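Long-range contacts in transcription factor IWS1 (Saccharomyces cerevisiae, PDB 3NFQ), which takes part in regulating transcription by RNA polymerase II, possibly both during and after recruitment of the TATA-binding protein: residues 21-26 with 75-81; 69-73 with 108-112; 17-21 with 58-62; 90-94 with 127-133. All blocks are in the same frame, centred on the assembly; numbering follows the deposited sequence.

Interaction 1 of 4, residues 21-26 with 75-81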
loop_
_atom_site.group_PDB
_atom_site.type_symbol
_atom_site.label_atom_id
_atom_site.label_comp_id
_atom_site.label_asym_id
_atom_site.label_seq_id
_atom_site.Cartn_x
_atom_site.Cartn_y
_atom_site.Cartn_z
ATOM N N LEU A 21 9.969 -3.916 -7.719
ATOM C CA LEU A 21 8.642 -3.325 -7.604
ATOM C C LEU A 21 8.595 -2.425 -6.371
ATOM O O LEU A 21 8.075 -1.325 -6.398
ATOM C CB LEU A 21 7.599 -4.438 -7.513
ATOM C CG LEU A 21 6.161 -3.965 -7.370
ATOM C CD1 LEU A 21 5.726 -3.204 -8.620
ATOM C CD2 LEU A 21 5.263 -5.169 -7.097
ATOM N N LYS A 22 9.209 -2.883 -5.308
ATOM C CA LYS A 22 9.270 -2.117 -4.088
ATOM C C LYS A 22 9.880 -0.743 -4.386
ATOM O O LYS A 22 9.280 0.293 -4.114
ATOM C CB LYS A 22 10.053 -2.926 -3.087
ATOM C CG LYS A 22 10.197 -2.295 -1.776
ATOM C CD LYS A 22 10.779 -3.329 -0.802
ATOM C CE LYS A 22 11.058 -2.686 0.543
ATOM N NZ LYS A 22 11.985 -3.596 1.267
ATOM N N ASP A 23 11.032 -0.737 -5.044
ATOM C CA ASP A 23 11.663 0.521 -5.487
ATOM C C ASP A 23 10.815 1.325 -6.427
ATOM O O ASP A 23 10.734 2.530 -6.298
ATOM C CB ASP A 23 13.010 0.259 -6.218
ATOM C CG ASP A 23 14.093 -0.391 -5.321
ATOM O OD1 ASP A 23 14.057 -0.244 -4.077
ATOM O OD2 ASP A 23 15.032 -1.030 -5.912
ATOM N N GLU A 24 10.211 0.693 -7.433
ATOM C CA GLU A 24 9.363 1.450 -8.314
ATOM C C GLU A 24 8.197 2.106 -7.584
ATOM O O GLU A 24 7.764 3.193 -7.974
ATOM C CB GLU A 24 8.740 0.559 -9.381
ATOM C CG GLU A 24 9.752 -0.056 -10.377
ATOM C CD GLU A 24 10.207 0.951 -11.438
ATOM O OE1 GLU A 24 9.401 1.853 -11.772
ATOM O OE2 GLU A 24 11.365 0.840 -11.933
HETATM N N MSE A 25 7.619 1.392 -6.611
HETATM C CA MSE A 25 6.488 1.976 -5.868
HETATM C C MSE A 25 6.947 3.173 -5.093
HETATM O O MSE A 25 6.236 4.194 -5.009
HETATM C CB MSE A 25 5.872 0.902 -4.940
HETATM C CG MSE A 25 5.143 -0.112 -5.730
HETATM SE SE MSE A 25 4.287 -1.391 -4.410
HETATM C CE MSE A 25 2.788 -0.191 -3.892
ATOM N N ASN A 26 8.126 3.065 -4.469
ATOM C CA ASN A 26 8.616 4.206 -3.687
ATOM C C ASN A 26 8.943 5.401 -4.576
ATOM O O ASN A 26 8.693 6.534 -4.193
ATOM C CB ASN A 26 9.890 3.860 -2.862
ATOM C CG ASN A 26 9.658 2.782 -1.854
ATOM O OD1 ASN A 26 10.624 2.125 -1.373
ATOM N ND2 ASN A 26 8.388 2.553 -1.518
ATOM N N ASN A 75 10.106 -10.033 1.543
ATOM C CA ASN A 75 10.868 -8.839 1.131
ATOM C C ASN A 75 10.298 -7.474 1.541
ATOM O O ASN A 75 10.710 -6.453 0.995
ATOM C CB ASN A 75 11.087 -8.887 -0.367
ATOM C CG ASN A 75 11.961 -10.060 -0.750
ATOM O OD1 ASN A 75 11.468 -11.119 -1.157
ATOM N ND2 ASN A 75 13.246 -9.922 -0.495
ATOM N N ASN A 76 9.333 -7.475 2.465
ATOM C CA ASN A 76 8.754 -6.263 3.021
ATOM C C ASN A 76 8.172 -5.350 1.943
ATOM O O ASN A 76 8.235 -4.125 2.052
ATOM C CB ASN A 76 9.821 -5.507 3.852
ATOM C CG ASN A 76 9.225 -4.548 4.884
ATOM O OD1 ASN A 76 9.932 -3.670 5.407
ATOM N ND2 ASN A 76 7.955 -4.723 5.210
ATOM N N LEU A 77 7.595 -5.927 0.892
ATOM C CA LEU A 77 6.867 -5.124 -0.051
ATOM C C LEU A 77 5.706 -4.352 0.615
ATOM O O LEU A 77 5.317 -3.273 0.175
ATOM C CB LEU A 77 6.344 -6.002 -1.174
ATOM C CG LEU A 77 5.680 -5.296 -2.368
ATOM C CD1 LEU A 77 6.623 -4.364 -3.120
ATOM C CD2 LEU A 77 5.066 -6.329 -3.357
ATOM N N LEU A 78 5.160 -4.885 1.693
ATOM C CA LEU A 78 4.075 -4.154 2.398
ATOM C C LEU A 78 4.495 -2.775 2.894
ATOM O O LEU A 78 3.690 -1.901 3.122
ATOM C CB LEU A 78 3.523 -5.025 3.512
ATOM C CG LEU A 78 2.759 -6.277 3.119
ATOM C CD1 LEU A 78 2.149 -6.990 4.382
ATOM C CD2 LEU A 78 1.689 -5.866 2.127
ATOM N N GLN A 79 5.794 -2.558 3.023
ATOM C CA GLN A 79 6.269 -1.218 3.377
ATOM C C GLN A 79 5.892 -0.209 2.320
ATOM O O GLN A 79 5.499 0.906 2.608
ATOM C CB GLN A 79 7.799 -1.208 3.517
ATOM C CG GLN A 79 8.231 0.045 4.322
ATOM C CD GLN A 79 9.731 0.088 4.473
ATOM O OE1 GLN A 79 10.256 0.230 5.588
ATOM N NE2 GLN A 79 10.424 -0.088 3.365
ATOM N N SER A 80 6.135 -0.568 1.078
ATOM C CA SER A 80 5.749 0.296 -0.036
ATOM C C SER A 80 4.230 0.448 -0.173
ATOM O O SER A 80 3.779 1.509 -0.534
ATOM C CB SER A 80 6.296 -0.250 -1.341
ATOM O OG SER A 80 7.725 -0.192 -1.365
ATOM N N VAL A 81 3.476 -0.619 0.085
ATOM C CA VAL A 81 1.990 -0.531 0.123
ATOM C C VAL A 81 1.565 0.427 1.185
ATOM O O VAL A 81 0.720 1.298 0.980
ATOM C CB VAL A 81 1.342 -1.921 0.357
ATOM C CG1 VAL A 81 -0.214 -1.803 0.561
ATOM C CG2 VAL A 81 1.715 -2.844 -0.793
HETATM O O HOH W 1 12.694 -3.273 4.168
HETATM O O HOH W 2 5.752 3.151 -2.038
HETATM O O HOH W 3 9.744 0.339 0.768
#

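Interaction 2 of 4, residues 69-73 with 108-112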
loop_
_atom_site.group_PDB
_atom_site.type_symbol
_atom_site.label_atom_id
_atom_site.label_comp_id
_atom_site.label_asym_id
_atom_site.label_seq_id
_atom_site.Cartn_x
_atom_site.Cartn_y
_atom_site.Cartn_z
ATOM N N ALA A 69 3.076 -14.752 -2.692
ATOM C CA ALA A 69 2.828 -14.295 -1.302
ATOM C C ALA A 69 4.040 -14.314 -0.385
ATOM O O ALA A 69 4.340 -13.336 0.331
ATOM C CB ALA A 69 1.663 -15.066 -0.646
ATOM N N ASP A 70 4.723 -15.457 -0.367
ATOM C CA ASP A 70 5.950 -15.605 0.402
ATOM C C ASP A 70 6.977 -14.562 0.048
ATOM O O ASP A 70 7.513 -13.920 0.945
ATOM C CB ASP A 70 6.567 -17.001 0.176
ATOM C CG ASP A 70 5.804 -18.105 0.875
ATOM O OD1 ASP A 70 5.027 -17.817 1.816
ATOM O OD2 ASP A 70 5.997 -19.279 0.466
ATOM N N THR A 71 7.252 -14.369 -1.246
ATOM C CA THR A 71 8.259 -13.388 -1.668
ATOM C C THR A 71 7.864 -11.948 -1.281
ATOM O O THR A 71 8.706 -11.163 -0.827
ATOM C CB THR A 71 8.459 -13.355 -3.194
ATOM O OG1 THR A 71 8.529 -14.696 -3.732
ATOM C CG2 THR A 71 9.733 -12.583 -3.518
ATOM N N ILE A 72 6.586 -11.626 -1.503
ATOM C CA ILE A 72 5.998 -10.317 -1.123
ATOM C C ILE A 72 6.208 -10.120 0.354
ATOM O O ILE A 72 6.740 -9.083 0.779
ATOM C CB ILE A 72 4.475 -10.292 -1.441
ATOM C CG1 ILE A 72 4.313 -10.209 -2.937
ATOM C CG2 ILE A 72 3.748 -9.105 -0.729
ATOM C CD1 ILE A 72 2.937 -10.688 -3.474
ATOM N N LEU A 73 5.815 -11.105 1.143
ATOM C CA LEU A 73 5.901 -10.940 2.609
ATOM C C LEU A 73 7.340 -10.955 3.109
ATOM O O LEU A 73 7.717 -10.183 4.008
ATOM C CB LEU A 73 5.057 -12.015 3.332
ATOM C CG LEU A 73 3.548 -11.844 3.142
ATOM C CD1 LEU A 73 2.783 -13.028 3.714
ATOM C CD2 LEU A 73 2.995 -10.565 3.762
ATOM N N ASP A 108 -6.472 -10.714 0.460
ATOM C CA ASP A 108 -6.080 -12.049 0.041
ATOM C C ASP A 108 -4.670 -12.519 0.508
ATOM O O ASP A 108 -4.298 -13.668 0.268
ATOM C CB ASP A 108 -6.095 -12.099 -1.495
ATOM C CG ASP A 108 -7.491 -11.914 -2.093
ATOM O OD1 ASP A 108 -8.454 -12.538 -1.594
ATOM O OD2 ASP A 108 -7.605 -11.136 -3.070
ATOM N N LEU A 109 -3.893 -11.648 1.149
ATOM C CA LEU A 109 -2.528 -11.944 1.538
ATOM C C LEU A 109 -2.473 -12.463 2.951
ATOM O O LEU A 109 -3.160 -11.923 3.807
ATOM C CB LEU A 109 -1.702 -10.650 1.524
ATOM C CG LEU A 109 -0.646 -10.348 0.492
ATOM C CD1 LEU A 109 0.126 -9.111 0.985
ATOM C CD2 LEU A 109 0.346 -11.517 0.254
ATOM N N PRO A 110 -1.682 -13.527 3.204
ATOM C CA PRO A 110 -1.603 -14.043 4.573
ATOM C C PRO A 110 -0.769 -13.192 5.570
ATOM O O PRO A 110 0.221 -13.677 6.155
ATOM C CB PRO A 110 -1.039 -15.462 4.388
ATOM C CG PRO A 110 -0.278 -15.391 3.090
ATOM C CD PRO A 110 -0.953 -14.378 2.234
ATOM N N VAL A 111 -1.176 -11.942 5.781
ATOM C CA VAL A 111 -0.426 -11.027 6.659
ATOM C C VAL A 111 -0.452 -11.431 8.145
ATOM O O VAL A 111 -1.497 -11.783 8.690
ATOM C CB VAL A 111 -0.988 -9.613 6.489
ATOM C CG1 VAL A 111 -0.229 -8.602 7.340
ATOM C CG2 VAL A 111 -0.957 -9.232 5.004
ATOM N N LYS A 112 0.684 -11.294 8.813
ATOM C CA LYS A 112 0.780 -11.575 10.246
ATOM C C LYS A 112 1.285 -10.345 10.991
ATOM O O LYS A 112 1.744 -9.371 10.393
ATOM C CB LYS A 112 1.745 -12.739 10.502
ATOM C CG LYS A 112 1.440 -14.030 9.759
ATOM C CD LYS A 112 0.011 -14.500 10.061
ATOM C CE LYS A 112 -0.307 -15.842 9.411
ATOM N NZ LYS A 112 -1.665 -16.214 9.852
#

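Interaction 3 of 4, residues 17-21 with 58-62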
loop_
_atom_site.group_PDB
_atom_site.type_symbol
_atom_site.label_atom_id
_atom_site.label_comp_id
_atom_site.label_asym_id
_atom_site.label_seq_id
_atom_site.Cartn_x
_atom_site.Cartn_y
_atom_site.Cartn_z
ATOM N N LYS A 17 12.774 -9.459 -8.259
ATOM C CA LYS A 17 11.616 -8.957 -8.977
ATOM C C LYS A 17 10.676 -8.181 -8.016
ATOM O O LYS A 17 10.182 -7.113 -8.374
ATOM C CB LYS A 17 10.910 -10.110 -9.690
ATOM C CG LYS A 17 9.625 -9.738 -10.420
ATOM C CD LYS A 17 8.458 -9.457 -9.447
ATOM C CE LYS A 17 7.183 -8.842 -10.109
ATOM N NZ LYS A 17 7.329 -7.544 -10.834
ATOM N N ILE A 18 10.491 -8.691 -6.796
ATOM C CA ILE A 18 9.671 -7.996 -5.773
ATOM C C ILE A 18 10.409 -6.764 -5.255
ATOM O O ILE A 18 9.798 -5.748 -4.965
ATOM C CB ILE A 18 9.250 -8.918 -4.602
ATOM C CG1 ILE A 18 7.916 -9.622 -4.866
ATOM C CG2 ILE A 18 8.995 -8.122 -3.334
ATOM C CD1 ILE A 18 7.686 -10.163 -6.277
ATOM N N LEU A 19 11.733 -6.851 -5.135
ATOM C CA LEU A 19 12.512 -5.697 -4.657
ATOM C C LEU A 19 12.554 -4.509 -5.633
ATOM O O LEU A 19 12.566 -3.349 -5.197
ATOM C CB LEU A 19 13.907 -6.135 -4.139
ATOM C CG LEU A 19 13.889 -7.019 -2.896
ATOM C CD1 LEU A 19 15.203 -7.855 -2.733
ATOM C CD2 LEU A 19 13.520 -6.288 -1.580
ATOM N N ARG A 20 12.543 -4.794 -6.936
ATOM C CA ARG A 20 12.400 -3.803 -7.979
ATOM C C ARG A 20 11.012 -3.147 -8.010
ATOM O O ARG A 20 10.891 -1.976 -8.311
ATOM C CB ARG A 20 12.624 -4.426 -9.350
ATOM C CG ARG A 20 14.072 -4.569 -9.730
ATOM C CD ARG A 20 14.200 -4.889 -11.221
ATOM N NE ARG A 20 15.420 -5.658 -11.482
ATOM C CZ ARG A 20 16.501 -5.192 -12.113
ATOM N NH1 ARG A 20 16.539 -3.940 -12.578
ATOM N NH2 ARG A 20 17.558 -5.983 -12.275
ATOM N N LEU A 21 9.969 -3.916 -7.719
ATOM C CA LEU A 21 8.642 -3.325 -7.604
ATOM C C LEU A 21 8.595 -2.425 -6.371
ATOM O O LEU A 21 8.075 -1.325 -6.398
ATOM C CB LEU A 21 7.599 -4.438 -7.513
ATOM C CG LEU A 21 6.161 -3.965 -7.370
ATOM C CD1 LEU A 21 5.726 -3.204 -8.620
ATOM C CD2 LEU A 21 5.263 -5.169 -7.097
ATOM N N LYS A 58 0.119 -2.994 -12.192
ATOM C CA LYS A 58 1.171 -3.934 -11.909
ATOM C C LYS A 58 1.212 -4.330 -10.459
ATOM O O LYS A 58 1.428 -5.509 -10.130
ATOM C CB LYS A 58 2.526 -3.365 -12.314
ATOM C CG LYS A 58 3.600 -4.410 -12.310
ATOM C CD LYS A 58 4.927 -3.743 -12.612
ATOM C CE LYS A 58 6.031 -4.743 -12.930
ATOM N NZ LYS A 58 7.246 -3.936 -13.398
ATOM N N VAL A 59 0.981 -3.364 -9.558
ATOM C CA VAL A 59 1.028 -3.686 -8.167
ATOM C C VAL A 59 -0.089 -4.678 -7.786
ATOM O O VAL A 59 0.131 -5.657 -7.050
ATOM C CB VAL A 59 0.834 -2.396 -7.336
ATOM C CG1 VAL A 59 0.564 -2.724 -5.904
ATOM C CG2 VAL A 59 2.053 -1.453 -7.503
ATOM N N VAL A 60 -1.286 -4.385 -8.253
ATOM C CA VAL A 60 -2.460 -5.242 -8.032
ATOM C C VAL A 60 -2.197 -6.631 -8.628
ATOM O O VAL A 60 -2.457 -7.650 -7.995
ATOM C CB VAL A 60 -3.698 -4.603 -8.691
ATOM C CG1 VAL A 60 -4.845 -5.650 -8.849
ATOM C CG2 VAL A 60 -4.177 -3.405 -7.857
ATOM N N SER A 61 -1.698 -6.671 -9.851
ATOM C CA SER A 61 -1.352 -7.944 -10.494
ATOM C C SER A 61 -0.419 -8.831 -9.667
ATOM O O SER A 61 -0.737 -9.983 -9.340
ATOM C CB SER A 61 -0.755 -7.670 -11.859
ATOM O OG SER A 61 -0.421 -8.908 -12.452
ATOM N N VAL A 62 0.729 -8.286 -9.298
ATOM C CA VAL A 62 1.683 -8.960 -8.426
ATOM C C VAL A 62 1.079 -9.348 -7.097
ATOM O O VAL A 62 1.211 -10.511 -6.679
ATOM C CB VAL A 62 2.999 -8.106 -8.224
ATOM C CG1 VAL A 62 3.945 -8.781 -7.244
ATOM C CG2 VAL A 62 3.728 -7.895 -9.560
#

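Interaction 4 of 4, residues 90-94 with 127-133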
loop_
_atom_site.group_PDB
_atom_site.type_symbol
_atom_site.label_atom_id
_atom_site.label_comp_id
_atom_site.label_asym_id
_atom_site.label_seq_id
_atom_site.Cartn_x
_atom_site.Cartn_y
_atom_site.Cartn_z
ATOM N N ASP A 90 -1.265 16.684 6.660
ATOM C CA ASP A 90 -2.598 17.325 6.767
ATOM C C ASP A 90 -3.768 16.371 6.869
ATOM O O ASP A 90 -4.929 16.795 6.999
ATOM C CB ASP A 90 -2.814 18.332 5.638
ATOM C CG ASP A 90 -3.116 17.666 4.297
ATOM O OD1 ASP A 90 -3.008 16.412 4.171
ATOM O OD2 ASP A 90 -3.472 18.413 3.362
ATOM N N GLY A 91 -3.474 15.068 6.830
ATOM C CA GLY A 91 -4.483 14.065 7.063
ATOM C C GLY A 91 -5.094 13.521 5.796
ATOM O O GLY A 91 -5.910 12.601 5.861
ATOM N N SER A 92 -4.674 14.055 4.647
ATOM C CA SER A 92 -5.299 13.667 3.375
ATOM C C SER A 92 -4.801 12.298 2.879
ATOM O O SER A 92 -3.689 11.850 3.200
ATOM C CB SER A 92 -5.106 14.749 2.341
ATOM O OG SER A 92 -3.757 14.780 1.978
ATOM N N LEU A 93 -5.639 11.647 2.075
ATOM C CA LEU A 93 -5.445 10.276 1.726
ATOM C C LEU A 93 -5.248 10.124 0.209
ATOM O O LEU A 93 -5.579 11.048 -0.546
ATOM C CB LEU A 93 -6.681 9.511 2.190
ATOM C CG LEU A 93 -6.755 9.458 3.719
ATOM C CD1 LEU A 93 -8.092 8.948 4.072
ATOM C CD2 LEU A 93 -5.575 8.570 4.242
ATOM N N PRO A 94 -4.704 8.986 -0.231
ATOM C CA PRO A 94 -4.690 8.808 -1.712
ATOM C C PRO A 94 -6.100 8.677 -2.230
ATOM O O PRO A 94 -7.068 8.643 -1.478
ATOM C CB PRO A 94 -3.929 7.499 -1.903
ATOM C CG PRO A 94 -4.215 6.691 -0.549
ATOM C CD PRO A 94 -4.167 7.810 0.489
ATOM N N PHE A 127 -5.343 3.613 11.391
ATOM C CA PHE A 127 -5.761 4.953 11.051
ATOM C C PHE A 127 -6.999 4.925 10.109
ATOM O O PHE A 127 -7.947 5.722 10.237
ATOM C CB PHE A 127 -4.582 5.702 10.361
ATOM C CG PHE A 127 -4.983 7.020 9.747
ATOM C CD1 PHE A 127 -4.948 8.215 10.469
ATOM C CD2 PHE A 127 -5.438 7.073 8.443
ATOM C CE1 PHE A 127 -5.368 9.443 9.890
ATOM C CE2 PHE A 127 -5.830 8.290 7.880
ATOM C CZ PHE A 127 -5.802 9.447 8.569
ATOM N N TYR A 128 -7.015 3.973 9.188
ATOM C CA TYR A 128 -8.175 3.865 8.256
ATOM C C TYR A 128 -9.489 3.507 9.021
ATOM O O TYR A 128 -10.590 3.895 8.603
ATOM C CB TYR A 128 -7.883 2.827 7.189
ATOM C CG TYR A 128 -7.247 3.488 5.970
ATOM C CD1 TYR A 128 -5.903 3.846 5.996
ATOM C CD2 TYR A 128 -7.984 3.760 4.802
ATOM C CE1 TYR A 128 -5.279 4.471 4.873
ATOM C CE2 TYR A 128 -7.359 4.373 3.662
ATOM C CZ TYR A 128 -5.990 4.726 3.729
ATOM O OH TYR A 128 -5.310 5.346 2.694
ATOM N N THR A 129 -9.347 2.792 10.145
ATOM C CA THR A 129 -10.542 2.408 10.954
ATOM C C THR A 129 -11.192 3.586 11.665
ATOM O O THR A 129 -12.410 3.532 11.992
ATOM C CB THR A 129 -10.252 1.311 11.978
ATOM O OG1 THR A 129 -9.472 1.850 13.071
ATOM C CG2 THR A 129 -9.544 0.129 11.350
ATOM N N LYS A 130 -10.403 4.648 11.849
ATOM C CA LYS A 130 -10.764 5.867 12.622
ATOM C C LYS A 130 -10.990 7.166 11.840
ATOM O O LYS A 130 -11.816 8.000 12.248
ATOM C CB LYS A 130 -9.650 6.176 13.631
ATOM C CG LYS A 130 -9.507 5.192 14.795
ATOM C CD LYS A 130 -8.224 5.619 15.502
ATOM C CE LYS A 130 -7.676 4.616 16.520
ATOM N NZ LYS A 130 -6.311 5.110 16.968
ATOM N N SER A 131 -10.267 7.378 10.730
ATOM C CA SER A 131 -10.304 8.663 10.046
ATOM C C SER A 131 -11.680 8.941 9.505
ATOM O O SER A 131 -12.291 8.082 8.839
ATOM C CB SER A 131 -9.265 8.737 8.917
ATOM O OG SER A 131 -9.648 9.676 7.903
ATOM N N LYS A 132 -12.156 10.160 9.748
ATOM C CA LYS A 132 -13.428 10.611 9.176
ATOM C C LYS A 132 -13.416 10.724 7.670
ATOM O O LYS A 132 -14.469 10.870 7.060
ATOM C CB LYS A 132 -13.807 11.988 9.722
ATOM C CG LYS A 132 -13.855 12.081 11.245
ATOM C CD LYS A 132 -14.773 11.029 11.859
ATOM C CE LYS A 132 -14.533 10.980 13.374
ATOM N NZ LYS A 132 -15.520 10.113 14.091
ATOM N N ARG A 133 -12.245 10.662 7.060
ATOM C CA ARG A 133 -12.159 10.826 5.588
ATOM C C ARG A 133 -12.346 9.551 4.785
ATOM O O ARG A 133 -12.366 9.589 3.532
ATOM C CB ARG A 133 -10.805 11.401 5.212
ATOM C CG ARG A 133 -10.511 12.707 5.889
ATOM C CD ARG A 133 -9.466 13.382 5.071
ATOM N NE ARG A 133 -8.883 14.521 5.767
ATOM C CZ ARG A 133 -8.351 15.568 5.154
ATOM N NH1 ARG A 133 -8.355 15.647 3.822
ATOM N NH2 ARG A 133 -7.828 16.540 5.883
HETATM O O HOH W 4 -6.721 19.146 4.290
HETATM O O HOH W 5 -7.570 11.974 7.763
#

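Interaction 1 of 4, residues 21-26 with 75-81
Lys22 stretches along Leu77 to the turn before it, where its ammonium NZ donates to the carbonyl O of Asn75 at 3.1 Å. Its CG is anti to the backbone N (chi1 -179°) and the chain runs on extended, which carries NZ to that carbonyl; the bond arrives 25° off the carbonyl plane. Water 1 accepts a second hydrogen from NZ and donates to Asn76 OD1. Ser80 OG is the other polar centre. It lies 3.2 Å from Lys22 O and also bonds water 3, and its single proton cannot be assigned to either, while Lys22 O already receives the helical N-H of Asn26. Asn26 ND2 comes within 2.8 Å of Ser80 OG, but the bond is bent and weak. The same amide also binds two waters: ND2 gives to water 2, which donates to Ser80 O, and OD1 takes a hydrogen from water 3, which also accepts from Gln79 NE2. Beneath these polar groups, Leu77 CD1 rests 3.6 Å from Lys22 CA and 4.0 Å from SE of selenomethionine Met25, whose backbone O is hydrogen-bonded to Trp84 NE1. With axes 9.0 Å apart and 17° from parallel, these are close-packed neighbouring helices of an all-helical bundle.

Interaction 2 of 4, residues 69-73 with 108-112
The puckered pyrrolidine ring of Pro110 is the nearest thing here to a flat group: Leu73 CD1 sits above it, 3.9 Å from Pro110 CG, and Ala69 CB meets its CD corner at 4.0 Å. The same Leu73 methyl also lies against the Pro110 carbonyl, with CD1 and O 3.6 Å apart. Leu109 enters the first turn of helix 69-74 by its two branches. Its CD2 abuts Ala69 CB at 3.9 Å, while CD1 turns to Ile72 CG2 and, a little farther off, Leu73 CD2. A chi1 of -109°, away from the usual staggered values, places the fork between these three residues. Leu73 CG stands anti to its carbonyl carbon (chi1 -69°), which directs one methyl at Pro110 and the other towards Val111 CG2. The loop holds its own shape: Pro110 is the centre of an inverse gamma turn, closed by Val111 N bonding to Leu109 O at 2.8 Å. Leu78 of the next helix covers Leu73, Leu109 and Val111 together, and Ile72 leans on Ile18. Carbon meets carbon almost throughout, so the 108-112 loop is held to helix 69-74 by apolar contact, and its polar bond lies within the loop itself.

Interaction 3 of 4, residues 17-21 with 58-62
Val62 spreads its two methyls over three residues of helix 10-42. CG1 meets Leu21 CD2 at 3.8 Å, the two side chains reaching out end to end from their helices, and Ile18 CD1 lies 4.1 Å from the same methyl. The other branch, CG2, is covered by the aliphatic end of Lys17, whose CE stands 3.6 Å away. With CG1 anti to the backbone N (chi1 176°) and CG2 beside it, Val62 turns one branch to the leucine and isoleucine and the other to the lysine.

Leu21 is divided in a similar way. While CD2 goes to Val62, CD1 packs on Val59 CG2 at 4.2 Å and against the methylene CD of Lys58, past which it slides in the opposite direction. Lys58 is fully extended along this edge. Lys17, in contrast, folds at chi2 and chi4, which brings its NZ back to within 3.7 Å of Lys58 CE. The two ammonium groups end only 4.4 Å apart, a proximity that would probably cost some electrostatic energy; their methylenes, however, lie against the valine and leucine, on the more exposed side of the contact.

The helices run roughly antiparallel, at 148°, with segment axes 11.9 Å apart, wide enough for interposed branched side chains. Helix 77-85 lies on the inner side, where Leu77 touches Ile18 and Leu21 and Trp84 touches Val59. Helix 69-74 adds Thr71 and Ile72 against Ile18, and Leu102 of helix 96-107 reaches Val59 from another helix of the all-helical fold.

Interaction 4 of 4, residues 90-94 with 127-133
Gly91 and Ser92 present their backbone to Arg133, the CA atoms of Ser92 and Arg133 being 7.7 Å apart, with Gly91 at a positive phi of 96°. The Arg133 guanidinium lies flat against this turn: Gly91 C is 3.8 Å above its plane, over the centre, and water 4 sits at its edge, accepting from NH2. NH2 also comes near Asp90 O, but at an angle too poor for a hydrogen bond. Asp90 shapes the turn instead. Its OD1 accepts from Ser92 N, from above the carboxylate plane, which makes an Asx turn, and from Ser92 OG as well, on the syn lone pair at 2.8 Å. In the other segment, Ser131 OG accepts from Arg133 N in an ST turn, and water 5 links this hydroxyl to Gly91 O. Leu93 forms the apolar centre. With CG anti to the carbonyl carbon (chi1 -69°), it puts CD2 3.7 Å from Phe127 CE2 and 3.6 Å from Tyr128 OH, and CD1 against Arg133 CB. Pro94 CD also touches the Tyr128 hydroxyl, whose hydrogen-bond partner is Leu85 O, at the end of helix 77-85. Phe103 and Gln99 of helix 96-107 and Ala142 of helix 136-149 flank Tyr128, seating the loop where helices 77-85, 96-107, 121-130 and 136-149 gather.

Overall arrangement
From the N terminus, helix 10-42 enters first: interaction 3 closes back on it from helix 51-63, and interaction 1 from helix 77-85. The two cross along the chain, share Leu21 and have centres about 8 Å apart. Interaction 2 begins after interaction 3 has closed, crosses interaction 1, and brings the loop before helix 113-119 to helix 69-74. Helix 77-85 touches both partners of interaction 2, and helix 69-74 touches both helices of interaction 3, so the first three contacts form one continuous region. Interaction 4 opens after interaction 1 closes and crosses interaction 2; on the other side of the chain's centre, it joins the 90-94 loop to the end of helix 121-130.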